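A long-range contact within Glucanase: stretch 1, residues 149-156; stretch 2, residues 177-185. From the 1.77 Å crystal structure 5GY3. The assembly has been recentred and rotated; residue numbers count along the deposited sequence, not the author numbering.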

# COMPACT_ATOMS: atom_id res chain seq x y z
N ASN A 149 4.93 7.13 6.68
CA ASN A 149 5.17 5.78 6.20
C ASN A 149 5.31 5.88 4.69
O ASN A 149 4.29 6.04 3.98
CB ASN A 149 4.05 4.83 6.62
CG ASN A 149 4.38 3.39 6.32
OD1 ASN A 149 4.91 3.07 5.26
ND2 ASN A 149 4.08 2.50 7.27
N PRO A 150 6.53 5.85 4.15
CA PRO A 150 6.67 6.05 2.70
C PRO A 150 6.02 4.96 1.86
O PRO A 150 5.77 5.20 0.68
CB PRO A 150 8.19 6.09 2.48
CG PRO A 150 8.79 5.46 3.71
CD PRO A 150 7.83 5.85 4.83
N SER A 151 5.72 3.79 2.44
CA SER A 151 4.96 2.78 1.72
C SER A 151 3.49 3.17 1.54
O SER A 151 2.76 2.46 0.85
CB SER A 151 5.07 1.42 2.42
OG SER A 151 4.13 1.28 3.47
N TYR A 152 3.05 4.27 2.16
CA TYR A 152 1.73 4.84 1.88
C TYR A 152 1.77 5.87 0.75
O TYR A 152 0.72 6.43 0.40
CB TYR A 152 1.13 5.50 3.13
CG TYR A 152 0.81 4.62 4.32
CD1 TYR A 152 1.38 3.36 4.47
CD2 TYR A 152 -0.06 5.06 5.31
CE1 TYR A 152 1.09 2.55 5.57
CE2 TYR A 152 -0.35 4.27 6.43
CZ TYR A 152 0.23 3.02 6.54
OH TYR A 152 -0.04 2.23 7.63
N PHE A 153 2.94 6.13 0.16
CA PHE A 153 3.03 7.00 -1.02
C PHE A 153 2.71 6.15 -2.25
O PHE A 153 3.60 5.70 -2.97
CB PHE A 153 4.41 7.63 -1.18
CG PHE A 153 4.91 8.46 -0.01
CD1 PHE A 153 4.11 8.76 1.09
CD2 PHE A 153 6.21 8.94 -0.03
CE1 PHE A 153 4.62 9.51 2.16
CE2 PHE A 153 6.73 9.70 1.02
CZ PHE A 153 5.93 9.98 2.11
N ILE A 154 1.42 5.95 -2.51
CA ILE A 154 1.00 4.97 -3.54
C ILE A 154 1.00 5.72 -4.87
O ILE A 154 -0.04 6.15 -5.40
CB ILE A 154 -0.33 4.32 -3.21
CG1 ILE A 154 -0.25 3.72 -1.79
CG2 ILE A 154 -0.63 3.21 -4.23
CD1 ILE A 154 -1.50 2.98 -1.34
N PHE A 155 2.19 5.85 -5.45
CA PHE A 155 2.38 6.66 -6.65
C PHE A 155 1.44 6.30 -7.81
O PHE A 155 0.91 7.23 -8.43
CB PHE A 155 3.85 6.56 -7.11
CG PHE A 155 4.82 6.99 -6.05
CD1 PHE A 155 4.90 8.32 -5.66
CD2 PHE A 155 5.64 6.06 -5.44
CE1 PHE A 155 5.80 8.72 -4.67
CE2 PHE A 155 6.54 6.45 -4.44
CZ PHE A 155 6.62 7.78 -4.07
N PRO A 156 1.18 5.03 -8.14
CA PRO A 156 0.29 4.78 -9.29
C PRO A 156 -1.15 5.18 -9.02
O PRO A 156 -1.86 5.59 -9.95
CB PRO A 156 0.44 3.27 -9.53
CG PRO A 156 0.83 2.72 -8.18
CD PRO A 156 1.74 3.77 -7.60
N GLY A 177 6.26 13.71 -2.93
CA GLY A 177 6.49 12.40 -2.34
C GLY A 177 7.67 11.69 -2.96
O GLY A 177 8.47 11.05 -2.26
N GLN A 178 7.82 11.80 -4.28
CA GLN A 178 9.03 11.30 -4.91
C GLN A 178 10.26 12.04 -4.39
O GLN A 178 11.29 11.42 -4.09
CB GLN A 178 8.92 11.41 -6.42
CG GLN A 178 7.83 10.52 -6.98
CD GLN A 178 7.83 10.47 -8.49
OE1 GLN A 178 8.84 10.76 -9.13
NE2 GLN A 178 6.70 10.10 -9.06
N ALA A 179 10.17 13.37 -4.24
CA ALA A 179 11.33 14.12 -3.75
C ALA A 179 11.69 13.72 -2.33
O ALA A 179 12.87 13.55 -2.01
CB ALA A 179 11.06 15.62 -3.83
N LEU A 180 10.69 13.57 -1.45
CA LEU A 180 10.99 13.16 -0.08
C LEU A 180 11.60 11.76 -0.04
O LEU A 180 12.62 11.54 0.61
CB LEU A 180 9.73 13.23 0.79
CG LEU A 180 9.32 14.63 1.25
CD1 LEU A 180 7.89 14.60 1.79
CD2 LEU A 180 10.31 15.19 2.32
N LEU A 181 10.99 10.82 -0.77
CA LEU A 181 11.53 9.46 -0.81
C LEU A 181 12.97 9.47 -1.32
O LEU A 181 13.81 8.71 -0.82
CB LEU A 181 10.64 8.57 -1.68
CG LEU A 181 11.05 7.11 -1.92
CD1 LEU A 181 11.21 6.37 -0.59
CD2 LEU A 181 10.05 6.39 -2.83
N GLY A 182 13.27 10.33 -2.30
CA GLY A 182 14.63 10.42 -2.82
C GLY A 182 15.63 10.87 -1.78
O GLY A 182 16.81 10.53 -1.86
N GLN A 183 15.16 11.61 -0.77
CA GLN A 183 16.02 12.06 0.31
C GLN A 183 16.13 11.06 1.44
O GLN A 183 16.98 11.24 2.31
CB GLN A 183 15.52 13.41 0.84
CG GLN A 183 15.56 14.51 -0.21
CD GLN A 183 14.73 15.73 0.18
OE1 GLN A 183 14.37 15.89 1.35
NE2 GLN A 183 14.41 16.58 -0.79
N MET A 184 15.30 10.02 1.46
CA MET A 184 15.35 9.03 2.52
C MET A 184 16.44 8.00 2.24
O MET A 184 16.89 7.83 1.10
CB MET A 184 14.00 8.33 2.68
CG MET A 184 12.84 9.26 3.00
SD MET A 184 11.30 8.32 3.03
CE MET A 184 10.10 9.62 3.33
N GLY A 185 16.85 7.29 3.29
CA GLY A 185 17.75 6.16 3.13
C GLY A 185 18.86 6.22 4.16
O GLY A 185 19.45 7.28 4.37

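What holds the centre of this contact together? Three residues of the first stretch, Pro150, Phe153 and Phe155, have CA-to-CB bonds that point toward the second and meet Leu181 and Met184 there. Leu181 reaches two of them: its CD2 lies 3.9 Å from Phe155 CE2, near the plane of that ring and at its edge, while its CD1 lies 4.3 Å from Pro150 CB. The two methyls thus serve different partners. Met184 brings its SD to 3.9 Å from Pro150 CB and its CE to 4.1 Å from Phe153 CE2. These are van der Waals contacts between buried side chains.

Where do the two aromatic rings meet the helix backbone? Both come up to Gly177, which has no side chain. Phe155 CE1 sits 3.9 Å from Gly177 C, edge-on, and Phe153 CD2 sits 3.8 Å from Gly177 O. A CB at this position would point toward the first stretch, about 3.6 Å from Phe155 CE1 and 3.7 Å from Phe153 CD2, so even a single CB would already be in close contact with both rings.

How do the backbones prepare these surfaces? In the first stretch, the short 3-10 turn is closed by Tyr152 N to Asn149 O (2.8 Å) and Phe153 N to Pro150 O (3.0 Å). The CA-to-CB bond of Asn149 points away from the second stretch, and its OD1 accepts a 2.6 Å hydrogen bond from Ser151 OG. In the second, Leu181 N donates to Gly177 O at 2.9 Å, so the carbonyl oxygen beside Phe153 is already satisfied within the helix.

What happens at the polar edge? Gln178 is partly exposed and its CA-to-CB bond runs sideways, yet its aliphatic CG packs 3.6 Å from Phe155 CE1. Its amide NE2 is hydrogen-bonded elsewhere in the structure. No hydrogen bond crosses between the stretches; packing alone joins them directly.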